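Side-chain contacts in probable zinc protease PqqL (PDB 6OFT), which probably acts as a zinc-dependent endopeptidase of the M16 family in the periplasm, the present chain being the N-terminal half of the enzyme: residues His54-Met59 with Arg187-Arg192; Glu119-Ala124 with Ser221-Asn226; Gly136-Glu141 with Glu170-Met175; Met199-Val204 with Ala214-Asn219. One frame throughout, in Å; residues are numbered along the deposited sequence.

Overall arrangement
All four contacts lie in the part of the chain that carries the predicted zinc site and the six-stranded mixed sheet. Contacts 1 and 2, about 14 Å between centres, touch where a tyrosine of helix 183-193 reaches the end of helix 107-122. Contact 3, its centre also about 14 Å from that of contact 1, lies within the chain loop that contact 1 closes and backs helix 52-59. Contact 4 packs helix 209-220 on strand 199-205; it lies within the chain loop closed by contact 2, whose segments alternate with those of contact 1, with centres about 13 Å apart. Contacts 1 and 3 lie at the predicted zinc site, contacts 2 and 4 away from it in the helical layer on the sheet.

Contact 1: residues His54-Met59 with Arg187-Arg192; sequences HFVEHM and RQFYQR
Val56 sets one methyl against Phe189 and the other against Tyr190, which follow one another on helix 183-193. Its first torsion (chi1 163°) splits the work: CG1, anti to the backbone N, meets Tyr190 CD1 at 4.0 Å, while CG2, on the N side, meets Phe189 CD2, also at 4.0 Å. Both aromatic side chains leave their helix with CG trans to N, and the turn from one residue to the next spreads the rings apart so that one valine can serve both. The valine side chain crosses Tyr190 at about a right angle and Phe189 more obliquely. The tyrosine ring is fixed at its far end, where its hydroxyl is hydrogen-bonded to Trp120 O and to Ala124 N. Val56 lies in the sequence His54-Phe-Val-Glu57-His58, the inverted HxxEH motif of M16 proteases, in which both histidines are predicted zinc ligands and Glu57 the predicted proton acceptor. The valine thus seats the buried back of that helix on helix 183-193. Around the pair, Phe55 and Met59 turn to helix 128-144, Glu57 meets strand 87-91, and Phe189 also touches Val52 and Ala53 one turn earlier in helix 52-59.

Contact 2: residues Glu119-Ala124 with Ser221-Asn226; sequences EWSNAA and SKLPAN
Ser121 OG is hydrogen-bonded to Phe117 O, one turn back in its own helix, while CB of the same serine meets Leu223 across the contact. In the alpha/beta fold of M16 peptidases, this joins the C-terminal end of helix 107-122 to the loop after helix 209-220, two neighbouring elements of the helical layer beside the mixed sheet. Leu223 carries the contact. With chi1 at -64° its CG lies beside the backbone N, and its two methyls fork over the helix end: CD1 comes within 3.7 Å of Ser121 CB, and CD2 rests 3.7 Å from Asn122 CG. Because its hydroxyl is bonded to Phe117 O, Ser121 offers mainly its CB. Asn122 holds CG in the crowded position between N and the carbonyl carbon (chi1 75°), where it meets the leucine methyl. The Asn122 side chain lies aslant to Leu223 and runs at about a right angle to Pro224, abutting the CD edge of the proline. Contact is wholly by van der Waals packing, buried on the Ser121 side and exposed towards Asn122 and Pro224. Shortening Leu223 to an alanine is likely to leave Ser121 CB and Asn122 CG without their apolar partner and open a gap between helix end and loop. The loop backbone has its own ties: Ala225 centres an inverse gamma turn, and Leu223 O accepts a hydrogen bond from Asn16 ND2.

Contact 3: residues Gly136-Glu141 with Glu170-Met175; sequences GVITEE and EPIGLM
Ile138 and Thr139 lie on a regular helix, while the facing residues Ile172 and Met175 belong to a chain that turns sharply before entering helix 175-180. A type I beta turn spans Glu170 to Gly173, closed by the bond from Gly173 N to Glu170 O; Gly173 then takes a positive phi of 70°, and Leu174 occupies the N-cap position. The backbones come closest at Thr139 and Met175, whose CA atoms are 6.3 Å apart, and lie wider at Ile138 and Ile172, at 7.9 Å.

The side chains fill that space by sliding past one another in opposite directions. The Ile172 side chain ends nearer the helix than it starts, a bend at chi2 (74°) bringing CD1 to 3.9 Å from Ile138 CG2; the same methyl lies 4.1 Å from Ile138 O. Met175 is bent at both chi2 and chi3, which lays its sulfur along the helix surface: SD sits 3.7 Å from Thr139 CA and 4.0 Å from Thr139 OG1. CE continues inward to the apolar flank of Ile138, more loosely, at 4.4 Å from CG2. The threonine hydroxyl is taken up by Arg135 O one turn back, a bond within its own helix.

Both isoleucines also border the predicted zinc site, Ile138 lying near His58. The turn packs on helix 128-144 through Trp142, which Ile172 and Met175 touch, and on helix 52-59 through Ile172 on His54, while the two helices meet directly through Ile138 on Phe55 and Val137 on His58.

Contact 4: residues Met199-Val204 with Ala214-Asn219; sequences MTFIVV and ALIKDN
Ile216 leaves helix 209-220 towards strand 199-205, and its longer branch does all the touching across to Phe201 and Val203. CB stands back from the strand. From it CG1 extends on the side of the backbone N (chi1 -64°) and reaches the Phe201 ring, 3.7 Å from CD2 and 4.1 Å from CE2. The chain then stays extended (chi2 161°), carrying CD1 past the ring to 3.7 Å from Val203 CG2 while keeping it 4.0 Å from Phe201 CD2. The isoleucine crosses the phenylalanine at a slant and runs past the valine in the opposite direction. Were Ile216 replaced by an alanine, that flank of the Phe201 ring would probably be stripped and Val203 CG2 left without its partner, opening a gap between helix and sheet. Further along the helix, Asn219 ND2 donates to Leu215 O at 2.8 Å, fairly straight at 157° and using a lone pair in the carbonyl plane; OD1 of the same amide is held by Gln111 NE2. Phe201 also meets Phe117 edge-to-face, while Ile202 points the other way, to Leu385 of helix 378-391. A helix laid by apolar side chains on one face of a mixed sheet, directly following its strand, is the beta-alpha unit of the alpha/beta M16 domain.

Contact 1: residues His54-Met59 with Arg187-Arg192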
loop_
_atom_site.group_PDB
_atom_site.type_symbol
_atom_site.label_atom_id
_atom_site.label_comp_id
_atom_site.label_asym_id
_atom_site.label_seq_id
_atom_site.Cartn_x
_atom_site.Cartn_y
_atom_site.Cartn_z
ATOM N N HIS A 54 9.387 -9.057 11.694
ATOM C CA HIS A 54 10.388 -8.951 10.623
ATOM C C HIS A 54 11.542 -9.938 10.859
ATOM O O HIS A 54 12.042 -10.536 9.903
ATOM C CB HIS A 54 10.846 -7.483 10.484
ATOM C CG HIS A 54 11.975 -7.245 9.527
ATOM N ND1 HIS A 54 13.198 -6.772 9.964
ATOM C CD2 HIS A 54 12.026 -7.407 8.186
ATOM C CE1 HIS A 54 13.957 -6.675 8.884
ATOM N NE2 HIS A 54 13.300 -7.055 7.792
ATOM N N PHE A 55 11.961 -10.111 12.129
ATOM C CA PHE A 55 13.019 -11.058 12.510
ATOM C C PHE A 55 12.537 -12.499 12.206
ATOM O O PHE A 55 13.285 -13.257 11.581
ATOM C CB PHE A 55 13.422 -10.892 13.993
ATOM C CG PHE A 55 14.812 -11.358 14.402
ATOM C CD1 PHE A 55 15.333 -12.563 13.931
ATOM C CD2 PHE A 55 15.567 -10.629 15.316
ATOM C CE1 PHE A 55 16.610 -12.995 14.314
ATOM C CE2 PHE A 55 16.842 -11.067 15.709
ATOM C CZ PHE A 55 17.350 -12.251 15.216
ATOM N N VAL A 56 11.271 -12.840 12.567
ATOM C CA VAL A 56 10.661 -14.160 12.286
ATOM C C VAL A 56 10.716 -14.476 10.768
ATOM O O VAL A 56 11.088 -15.585 10.395
ATOM C CB VAL A 56 9.215 -14.307 12.878
ATOM C CG1 VAL A 56 8.451 -15.474 12.246
ATOM C CG2 VAL A 56 9.252 -14.460 14.392
ATOM N N GLU A 57 10.370 -13.476 9.917
ATOM C CA GLU A 57 10.374 -13.554 8.453
ATOM C C GLU A 57 11.748 -13.991 7.908
ATOM O O GLU A 57 11.821 -14.921 7.117
ATOM C CB GLU A 57 9.937 -12.204 7.865
ATOM C CG GLU A 57 9.858 -12.167 6.345
ATOM C CD GLU A 57 10.693 -11.043 5.768
ATOM O OE1 GLU A 57 11.689 -11.335 5.075
ATOM O OE2 GLU A 57 10.372 -9.867 6.039
ATOM N N HIS A 58 12.823 -13.351 8.385
ATOM C CA HIS A 58 14.205 -13.693 8.046
ATOM C C HIS A 58 14.554 -15.130 8.492
ATOM O O HIS A 58 15.233 -15.856 7.764
ATOM C CB HIS A 58 15.168 -12.686 8.708
ATOM C CG HIS A 58 15.344 -11.428 7.918
ATOM N ND1 HIS A 58 16.541 -11.134 7.305
ATOM C CD2 HIS A 58 14.461 -10.440 7.643
ATOM C CE1 HIS A 58 16.358 -9.980 6.687
ATOM N NE2 HIS A 58 15.122 -9.524 6.858
ATOM N N MET A 59 14.042 -15.553 9.650
ATOM C CA MET A 59 14.324 -16.884 10.197
ATOM C C MET A 59 13.725 -18.034 9.381
ATOM O O MET A 59 14.130 -19.178 9.591
ATOM C CB MET A 59 13.914 -16.992 11.679
ATOM C CG MET A 59 14.790 -16.193 12.656
ATOM S SD MET A 59 16.590 -16.361 12.482
ATOM C CE MET A 59 16.788 -18.194 12.585
ATOM N N ARG A 187 10.292 -17.839 18.671
ATOM C CA ARG A 187 9.484 -19.054 18.552
ATOM C C ARG A 187 8.089 -18.787 19.103
ATOM O O ARG A 187 7.120 -19.242 18.518
ATOM C CB ARG A 187 10.145 -20.198 19.352
ATOM C CG ARG A 187 9.792 -21.611 18.895
ATOM C CD ARG A 187 10.422 -22.696 19.777
ATOM N NE ARG A 187 11.815 -22.398 20.138
ATOM C CZ ARG A 187 12.882 -22.810 19.458
ATOM N NH1 ARG A 187 12.739 -23.579 18.386
ATOM N NH2 ARG A 187 14.103 -22.471 19.856
ATOM N N GLN A 188 7.990 -18.057 20.235
ATOM C CA GLN A 188 6.716 -17.721 20.873
ATOM C C GLN A 188 5.814 -16.886 19.937
ATOM O O GLN A 188 4.636 -17.218 19.785
ATOM C CB GLN A 188 6.981 -17.003 22.207
ATOM C CG GLN A 188 5.751 -16.728 23.067
ATOM C CD GLN A 188 6.088 -16.261 24.478
ATOM O OE1 GLN A 188 5.270 -16.376 25.399
ATOM N NE2 GLN A 188 7.292 -15.725 24.693
ATOM N N PHE A 189 6.366 -15.831 19.298
ATOM C CA PHE A 189 5.609 -14.989 18.355
ATOM C C PHE A 189 5.149 -15.848 17.174
ATOM O O PHE A 189 3.979 -15.815 16.810
ATOM C CB PHE A 189 6.476 -13.814 17.858
ATOM C CG PHE A 189 5.780 -12.834 16.939
ATOM C CD1 PHE A 189 5.217 -11.666 17.440
ATOM C CD2 PHE A 189 5.715 -13.066 15.564
ATOM C CE1 PHE A 189 4.580 -10.754 16.588
ATOM C CE2 PHE A 189 5.080 -12.156 14.715
ATOM C CZ PHE A 189 4.521 -11.004 15.229
ATOM N N TYR A 190 6.074 -16.632 16.604
ATOM C CA TYR A 190 5.827 -17.555 15.499
ATOM C C TYR A 190 4.677 -18.517 15.789
ATOM O O TYR A 190 3.770 -18.629 14.966
ATOM C CB TYR A 190 7.110 -18.330 15.194
ATOM C CG TYR A 190 7.000 -19.400 14.131
ATOM C CD1 TYR A 190 6.873 -19.064 12.786
ATOM C CD2 TYR A 190 7.155 -20.747 14.454
ATOM C CE1 TYR A 190 6.856 -20.042 11.796
ATOM C CE2 TYR A 190 7.155 -21.732 13.470
ATOM C CZ TYR A 190 7.012 -21.374 12.140
ATOM O OH TYR A 190 7.007 -22.339 11.161
ATOM N N GLN A 191 4.699 -19.205 16.946
ATOM C CA GLN A 191 3.641 -20.162 17.291
ATOM C C GLN A 191 2.310 -19.463 17.651
ATOM O O GLN A 191 1.249 -20.039 17.429
ATOM C CB GLN A 191 4.105 -21.156 18.365
ATOM C CG GLN A 191 5.309 -21.986 17.902
ATOM C CD GLN A 191 5.672 -23.159 18.783
ATOM O OE1 GLN A 191 5.831 -24.284 18.303
ATOM N NE2 GLN A 191 5.839 -22.931 20.080
ATOM N N ARG A 192 2.369 -18.204 18.106
ATOM C CA ARG A 192 1.194 -17.391 18.432
ATOM C C ARG A 192 0.410 -16.999 17.172
ATOM O O ARG A 192 -0.821 -17.057 17.177
ATOM C CB ARG A 192 1.627 -16.107 19.187
ATOM C CG ARG A 192 0.476 -15.177 19.618
ATOM C CD ARG A 192 0.674 -14.520 20.987
ATOM N NE ARG A 192 1.936 -13.789 21.088
ATOM C CZ ARG A 192 2.912 -14.091 21.937
ATOM N NH1 ARG A 192 2.769 -15.092 22.795
ATOM N NH2 ARG A 192 4.030 -13.385 21.943
#

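Contact 2: residues Glu119-Ala124 with Ser221-Asn226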
loop_
_atom_site.group_PDB
_atom_site.type_symbol
_atom_site.label_atom_id
_atom_site.label_comp_id
_atom_site.label_asym_id
_atom_site.label_seq_id
_atom_site.Cartn_x
_atom_site.Cartn_y
_atom_site.Cartn_z
ATOM N N GLU A 119 6.542 -26.362 5.737
ATOM C CA GLU A 119 7.468 -26.209 6.853
ATOM C C GLU A 119 7.622 -24.769 7.316
ATOM O O GLU A 119 7.881 -24.547 8.490
ATOM C CB GLU A 119 8.828 -26.845 6.544
ATOM C CG GLU A 119 8.675 -28.326 6.247
ATOM C CD GLU A 119 9.649 -29.220 6.974
ATOM O OE1 GLU A 119 10.722 -28.733 7.402
ATOM O OE2 GLU A 119 9.331 -30.421 7.116
ATOM N N TRP A 120 7.449 -23.779 6.421
ATOM C CA TRP A 120 7.501 -22.394 6.880
ATOM C C TRP A 120 6.271 -22.148 7.777
ATOM O O TRP A 120 6.355 -21.383 8.733
ATOM C CB TRP A 120 7.482 -21.429 5.685
ATOM C CG TRP A 120 8.797 -21.279 4.975
ATOM C CD1 TRP A 120 10.039 -21.591 5.454
ATOM C CD2 TRP A 120 8.994 -20.744 3.661
ATOM N NE1 TRP A 120 11.001 -21.261 4.526
ATOM C CE2 TRP A 120 10.389 -20.720 3.422
ATOM C CE3 TRP A 120 8.125 -20.249 2.665
ATOM C CZ2 TRP A 120 10.935 -20.233 2.229
ATOM C CZ3 TRP A 120 8.671 -19.763 1.485
ATOM C CH2 TRP A 120 10.060 -19.749 1.281
ATOM N N SER A 121 5.140 -22.831 7.466
ATOM C CA SER A 121 3.876 -22.722 8.193
ATOM C C SER A 121 3.931 -23.110 9.679
ATOM O O SER A 121 3.249 -22.461 10.473
ATOM C CB SER A 121 2.781 -23.515 7.490
ATOM O OG SER A 121 2.509 -22.959 6.214
ATOM N N ASN A 122 4.699 -24.167 10.052
ATOM C CA ASN A 122 4.769 -24.663 11.441
ATOM C C ASN A 122 6.073 -25.405 11.842
ATOM O O ASN A 122 6.136 -25.921 12.961
ATOM C CB ASN A 122 3.550 -25.580 11.724
ATOM C CG ASN A 122 3.629 -26.958 11.094
ATOM O OD1 ASN A 122 4.377 -27.215 10.137
ATOM N ND2 ASN A 122 2.867 -27.888 11.641
ATOM N N ALA A 123 7.080 -25.508 10.948
ATOM C CA ALA A 123 8.273 -26.302 11.279
ATOM C C ALA A 123 9.613 -25.538 11.243
ATOM O O ALA A 123 10.669 -26.179 11.204
ATOM C CB ALA A 123 8.337 -27.546 10.405
ATOM N N ALA A 124 9.582 -24.197 11.350
ATOM C CA ALA A 124 10.806 -23.374 11.443
ATOM C C ALA A 124 11.462 -23.703 12.798
ATOM O O ALA A 124 10.740 -23.871 13.785
ATOM C CB ALA A 124 10.460 -21.901 11.381
ATOM N N SER A 221 -3.067 -29.476 3.964
ATOM C CA SER A 221 -4.203 -29.935 4.764
ATOM C C SER A 221 -3.782 -30.723 6.021
ATOM O O SER A 221 -4.559 -30.784 6.985
ATOM C CB SER A 221 -5.215 -30.708 3.915
ATOM O OG SER A 221 -4.690 -31.932 3.435
ATOM N N LYS A 222 -2.547 -31.264 6.042
ATOM C CA LYS A 222 -2.048 -32.013 7.205
ATOM C C LYS A 222 -1.528 -31.113 8.348
ATOM O O LYS A 222 -1.190 -31.640 9.416
ATOM C CB LYS A 222 -1.010 -33.071 6.804
ATOM C CG LYS A 222 -1.649 -34.294 6.122
ATOM C CD LYS A 222 -0.859 -35.601 6.329
ATOM C CE LYS A 222 0.249 -35.841 5.323
ATOM N NZ LYS A 222 -0.274 -36.132 3.959
ATOM N N LEU A 223 -1.477 -29.770 8.143
ATOM C CA LEU A 223 -1.054 -28.837 9.200
ATOM C C LEU A 223 -2.096 -28.916 10.333
ATOM O O LEU A 223 -3.293 -28.843 10.031
ATOM C CB LEU A 223 -0.967 -27.371 8.707
ATOM C CG LEU A 223 0.051 -27.009 7.618
ATOM C CD1 LEU A 223 -0.235 -25.621 7.067
ATOM C CD2 LEU A 223 1.477 -27.071 8.129
ATOM N N PRO A 224 -1.681 -29.103 11.617
ATOM C CA PRO A 224 -2.675 -29.189 12.710
ATOM C C PRO A 224 -3.591 -27.970 12.793
ATOM O O PRO A 224 -3.147 -26.834 12.571
ATOM C CB PRO A 224 -1.809 -29.328 13.972
ATOM C CG PRO A 224 -0.514 -29.896 13.477
ATOM C CD PRO A 224 -0.305 -29.261 12.134
ATOM N N ALA A 225 -4.867 -28.213 13.123
ATOM C CA ALA A 225 -5.916 -27.198 13.215
ATOM C C ALA A 225 -5.788 -26.262 14.429
ATOM O O ALA A 225 -6.777 -25.973 15.100
ATOM C CB ALA A 225 -7.293 -27.855 13.167
ATOM N N ASN A 226 -4.582 -25.751 14.687
ATOM C CA ASN A 226 -4.374 -24.806 15.780
ATOM C C ASN A 226 -4.941 -23.441 15.362
ATOM O O ASN A 226 -4.971 -23.107 14.165
ATOM C CB ASN A 226 -2.890 -24.684 16.159
ATOM C CG ASN A 226 -2.199 -25.973 16.560
ATOM O OD1 ASN A 226 -1.189 -26.374 15.968
ATOM N ND2 ASN A 226 -2.699 -26.634 17.591
#

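Contact 3: residues Gly136-Glu141 with Glu170-Met175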
loop_
_atom_site.group_PDB
_atom_site.type_symbol
_atom_site.label_atom_id
_atom_site.label_comp_id
_atom_site.label_asym_id
_atom_site.label_seq_id
_atom_site.Cartn_x
_atom_site.Cartn_y
_atom_site.Cartn_z
ATOM N N GLY A 136 23.050 -9.552 13.111
ATOM C CA GLY A 136 23.975 -8.741 12.324
ATOM C C GLY A 136 23.405 -8.296 10.992
ATOM O O GLY A 136 23.606 -7.147 10.589
ATOM N N VAL A 137 22.657 -9.200 10.321
ATOM C CA VAL A 137 21.978 -8.995 9.032
ATOM C C VAL A 137 20.966 -7.859 9.130
ATOM O O VAL A 137 21.035 -6.905 8.347
ATOM C CB VAL A 137 21.330 -10.318 8.503
ATOM C CG1 VAL A 137 20.375 -10.074 7.326
ATOM C CG2 VAL A 137 22.393 -11.329 8.124
ATOM N N ILE A 138 20.038 -7.962 10.099
ATOM C CA ILE A 138 18.970 -6.985 10.331
ATOM C C ILE A 138 19.551 -5.617 10.718
ATOM O O ILE A 138 19.095 -4.607 10.180
ATOM C CB ILE A 138 17.903 -7.541 11.324
ATOM C CG1 ILE A 138 17.223 -8.798 10.707
ATOM C CG2 ILE A 138 16.847 -6.471 11.698
ATOM C CD1 ILE A 138 16.569 -9.748 11.690
ATOM N N THR A 139 20.580 -5.590 11.587
ATOM C CA THR A 139 21.285 -4.374 12.019
ATOM C C THR A 139 21.878 -3.642 10.799
ATOM O O THR A 139 21.709 -2.423 10.689
ATOM C CB THR A 139 22.334 -4.705 13.116
ATOM O OG1 THR A 139 21.705 -5.420 14.185
ATOM C CG2 THR A 139 23.031 -3.454 13.681
ATOM N N GLU A 140 22.504 -4.398 9.856
ATOM C CA GLU A 140 23.090 -3.838 8.635
ATOM C C GLU A 140 22.032 -3.297 7.671
ATOM O O GLU A 140 22.210 -2.209 7.112
ATOM C CB GLU A 140 24.038 -4.834 7.957
ATOM C CG GLU A 140 25.401 -4.848 8.623
ATOM C CD GLU A 140 26.439 -5.754 7.996
ATOM O OE1 GLU A 140 27.376 -5.233 7.345
ATOM O OE2 GLU A 140 26.325 -6.988 8.172
ATOM N N GLU A 141 20.916 -4.034 7.507
ATOM C CA GLU A 141 19.806 -3.629 6.646
ATOM C C GLU A 141 19.134 -2.359 7.174
ATOM O O GLU A 141 18.779 -1.489 6.382
ATOM C CB GLU A 141 18.794 -4.766 6.485
ATOM C CG GLU A 141 19.341 -5.920 5.661
ATOM C CD GLU A 141 18.478 -7.163 5.610
ATOM O OE1 GLU A 141 18.832 -8.089 4.844
ATOM O OE2 GLU A 141 17.456 -7.217 6.332
ATOM N N GLU A 170 6.885 0.581 13.517
ATOM C CA GLU A 170 7.625 0.516 12.243
ATOM C C GLU A 170 8.204 -0.928 12.111
ATOM O O GLU A 170 8.772 -1.438 13.086
ATOM C CB GLU A 170 8.751 1.556 12.208
ATOM C CG GLU A 170 9.115 2.007 10.804
ATOM C CD GLU A 170 10.525 2.546 10.630
ATOM O OE1 GLU A 170 11.107 3.053 11.616
ATOM O OE2 GLU A 170 11.049 2.464 9.495
ATOM N N PRO A 171 8.004 -1.622 10.958
ATOM C CA PRO A 171 8.415 -3.043 10.863
ATOM C C PRO A 171 9.863 -3.396 11.252
ATOM O O PRO A 171 10.054 -4.443 11.864
ATOM C CB PRO A 171 8.111 -3.402 9.407
ATOM C CG PRO A 171 6.982 -2.494 9.035
ATOM C CD PRO A 171 7.269 -1.194 9.742
ATOM N N ILE A 172 10.864 -2.551 10.962
ATOM C CA ILE A 172 12.260 -2.843 11.340
ATOM C C ILE A 172 12.437 -3.006 12.882
ATOM O O ILE A 172 13.342 -3.721 13.318
ATOM C CB ILE A 172 13.274 -1.813 10.733
ATOM C CG1 ILE A 172 14.747 -2.274 10.879
ATOM C CG2 ILE A 172 13.083 -0.394 11.309
ATOM C CD1 ILE A 172 15.220 -3.445 9.921
ATOM N N GLY A 173 11.576 -2.343 13.661
ATOM C CA GLY A 173 11.614 -2.376 15.117
ATOM C C GLY A 173 12.804 -1.643 15.712
ATOM O O GLY A 173 13.256 -0.633 15.160
ATOM N N LEU A 174 13.315 -2.152 16.851
ATOM C CA LEU A 174 14.445 -1.563 17.587
ATOM C C LEU A 174 15.655 -2.461 17.499
ATOM O O LEU A 174 15.517 -3.670 17.667
ATOM C CB LEU A 174 14.108 -1.358 19.075
ATOM C CG LEU A 174 12.903 -0.514 19.500
ATOM C CD1 LEU A 174 12.965 -0.255 21.008
ATOM C CD2 LEU A 174 12.851 0.846 18.778
ATOM N N MET A 175 16.853 -1.879 17.294
ATOM C CA MET A 175 18.091 -2.665 17.193
ATOM C C MET A 175 18.456 -3.332 18.496
ATOM O O MET A 175 19.098 -4.375 18.477
ATOM C CB MET A 175 19.262 -1.848 16.621
ATOM C CG MET A 175 19.052 -1.410 15.174
ATOM S SD MET A 175 18.690 -2.774 14.031
ATOM C CE MET A 175 16.907 -2.627 13.865
#

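Contact 4: residues Met199-Val204 with Ala214-Asn219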
loop_
_atom_site.group_PDB
_atom_site.type_symbol
_atom_site.label_atom_id
_atom_site.label_comp_id
_atom_site.label_asym_id
_atom_site.label_seq_id
_atom_site.Cartn_x
_atom_site.Cartn_y
_atom_site.Cartn_z
ATOM N N MET A 199 -3.806 -17.778 7.963
ATOM C CA MET A 199 -3.054 -17.920 6.707
ATOM C C MET A 199 -3.912 -18.054 5.467
ATOM O O MET A 199 -4.956 -18.708 5.488
ATOM C CB MET A 199 -2.127 -19.143 6.751
ATOM C CG MET A 199 -0.983 -19.018 7.699
ATOM S SD MET A 199 -0.205 -20.628 7.823
ATOM C CE MET A 199 1.030 -20.265 9.024
ATOM N N THR A 200 -3.423 -17.452 4.372
ATOM C CA THR A 200 -4.007 -17.538 3.044
ATOM C C THR A 200 -2.878 -17.896 2.088
ATOM O O THR A 200 -1.858 -17.203 2.063
ATOM C CB THR A 200 -4.710 -16.236 2.636
ATOM O OG1 THR A 200 -5.734 -15.943 3.594
ATOM C CG2 THR A 200 -5.315 -16.323 1.244
ATOM N N PHE A 201 -3.042 -19.007 1.352
ATOM C CA PHE A 201 -2.089 -19.429 0.333
ATOM C C PHE A 201 -2.649 -18.942 -1.022
ATOM O O PHE A 201 -3.789 -19.267 -1.365
ATOM C CB PHE A 201 -1.872 -20.971 0.348
ATOM C CG PHE A 201 -0.678 -21.346 -0.498
ATOM C CD1 PHE A 201 0.613 -21.106 -0.049
ATOM C CD2 PHE A 201 -0.847 -21.896 -1.764
ATOM C CE1 PHE A 201 1.718 -21.388 -0.860
ATOM C CE2 PHE A 201 0.259 -22.197 -2.560
ATOM C CZ PHE A 201 1.534 -21.934 -2.102
ATOM N N ILE A 202 -1.868 -18.126 -1.758
ATOM C CA ILE A 202 -2.273 -17.507 -3.031
ATOM C C ILE A 202 -1.540 -18.120 -4.240
ATOM O O ILE A 202 -0.317 -18.125 -4.278
ATOM C CB ILE A 202 -2.103 -15.958 -2.934
ATOM C CG1 ILE A 202 -2.917 -15.374 -1.744
ATOM C CG2 ILE A 202 -2.453 -15.250 -4.258
ATOM C CD1 ILE A 202 -2.529 -13.959 -1.333
ATOM N N VAL A 203 -2.304 -18.626 -5.222
ATOM C CA VAL A 203 -1.774 -19.239 -6.455
ATOM C C VAL A 203 -2.254 -18.390 -7.643
ATOM O O VAL A 203 -3.449 -18.320 -7.881
ATOM C CB VAL A 203 -2.215 -20.739 -6.585
ATOM C CG1 VAL A 203 -1.731 -21.367 -7.892
ATOM C CG2 VAL A 203 -1.749 -21.572 -5.391
ATOM N N VAL A 204 -1.335 -17.719 -8.367
ATOM C CA VAL A 204 -1.698 -16.883 -9.529
ATOM C C VAL A 204 -0.787 -17.290 -10.681
ATOM O O VAL A 204 0.436 -17.151 -10.593
ATOM C CB VAL A 204 -1.643 -15.338 -9.269
ATOM C CG1 VAL A 204 -2.204 -14.554 -10.469
ATOM C CG2 VAL A 204 -2.391 -14.945 -7.995
ATOM N N ALA A 214 -5.199 -29.383 -5.936
ATOM C CA ALA A 214 -4.512 -30.576 -5.463
ATOM C C ALA A 214 -3.181 -30.207 -4.806
ATOM O O ALA A 214 -2.871 -30.783 -3.774
ATOM C CB ALA A 214 -4.292 -31.558 -6.606
ATOM N N LEU A 215 -2.413 -29.232 -5.376
ATOM C CA LEU A 215 -1.124 -28.775 -4.812
ATOM C C LEU A 215 -1.318 -28.328 -3.375
ATOM O O LEU A 215 -0.574 -28.746 -2.501
ATOM C CB LEU A 215 -0.544 -27.583 -5.606
ATOM C CG LEU A 215 0.473 -27.835 -6.729
ATOM C CD1 LEU A 215 0.969 -26.513 -7.287
ATOM C CD2 LEU A 215 1.676 -28.660 -6.255
ATOM N N ILE A 216 -2.353 -27.500 -3.137
ATOM C CA ILE A 216 -2.704 -26.948 -1.828
ATOM C C ILE A 216 -3.162 -28.031 -0.863
ATOM O O ILE A 216 -2.605 -28.138 0.234
ATOM C CB ILE A 216 -3.730 -25.785 -1.973
ATOM C CG1 ILE A 216 -3.111 -24.601 -2.742
ATOM C CG2 ILE A 216 -4.314 -25.350 -0.611
ATOM C CD1 ILE A 216 -4.121 -23.617 -3.332
ATOM N N LYS A 217 -4.178 -28.825 -1.251
ATOM C CA LYS A 217 -4.708 -29.877 -0.381
ATOM C C LYS A 217 -3.670 -30.961 -0.053
ATOM O O LYS A 217 -3.558 -31.351 1.107
ATOM C CB LYS A 217 -6.008 -30.478 -0.942
ATOM C CG LYS A 217 -6.782 -31.300 0.090
ATOM C CD LYS A 217 -8.139 -31.787 -0.409
ATOM C CE LYS A 217 -8.754 -32.778 0.550
ATOM N NZ LYS A 217 -8.059 -34.098 0.507
ATOM N N ASP A 218 -2.896 -31.421 -1.048
ATOM C CA ASP A 218 -1.881 -32.460 -0.823
ATOM C C ASP A 218 -0.767 -32.033 0.115
ATOM O O ASP A 218 -0.151 -32.891 0.747
ATOM C CB ASP A 218 -1.247 -32.915 -2.144
ATOM C CG ASP A 218 -2.144 -33.718 -3.069
ATOM O OD1 ASP A 218 -1.706 -34.022 -4.200
ATOM O OD2 ASP A 218 -3.291 -34.031 -2.668
ATOM N N ASN A 219 -0.491 -30.720 0.200
ATOM C CA ASN A 219 0.641 -30.246 0.979
ATOM C C ASN A 219 0.323 -29.409 2.206
ATOM O O ASN A 219 1.207 -29.236 3.042
ATOM C CB ASN A 219 1.577 -29.472 0.055
ATOM C CG ASN A 219 2.191 -30.365 -0.988
ATOM O OD1 ASN A 219 3.034 -31.203 -0.687
ATOM N ND2 ASN A 219 1.775 -30.221 -2.230
#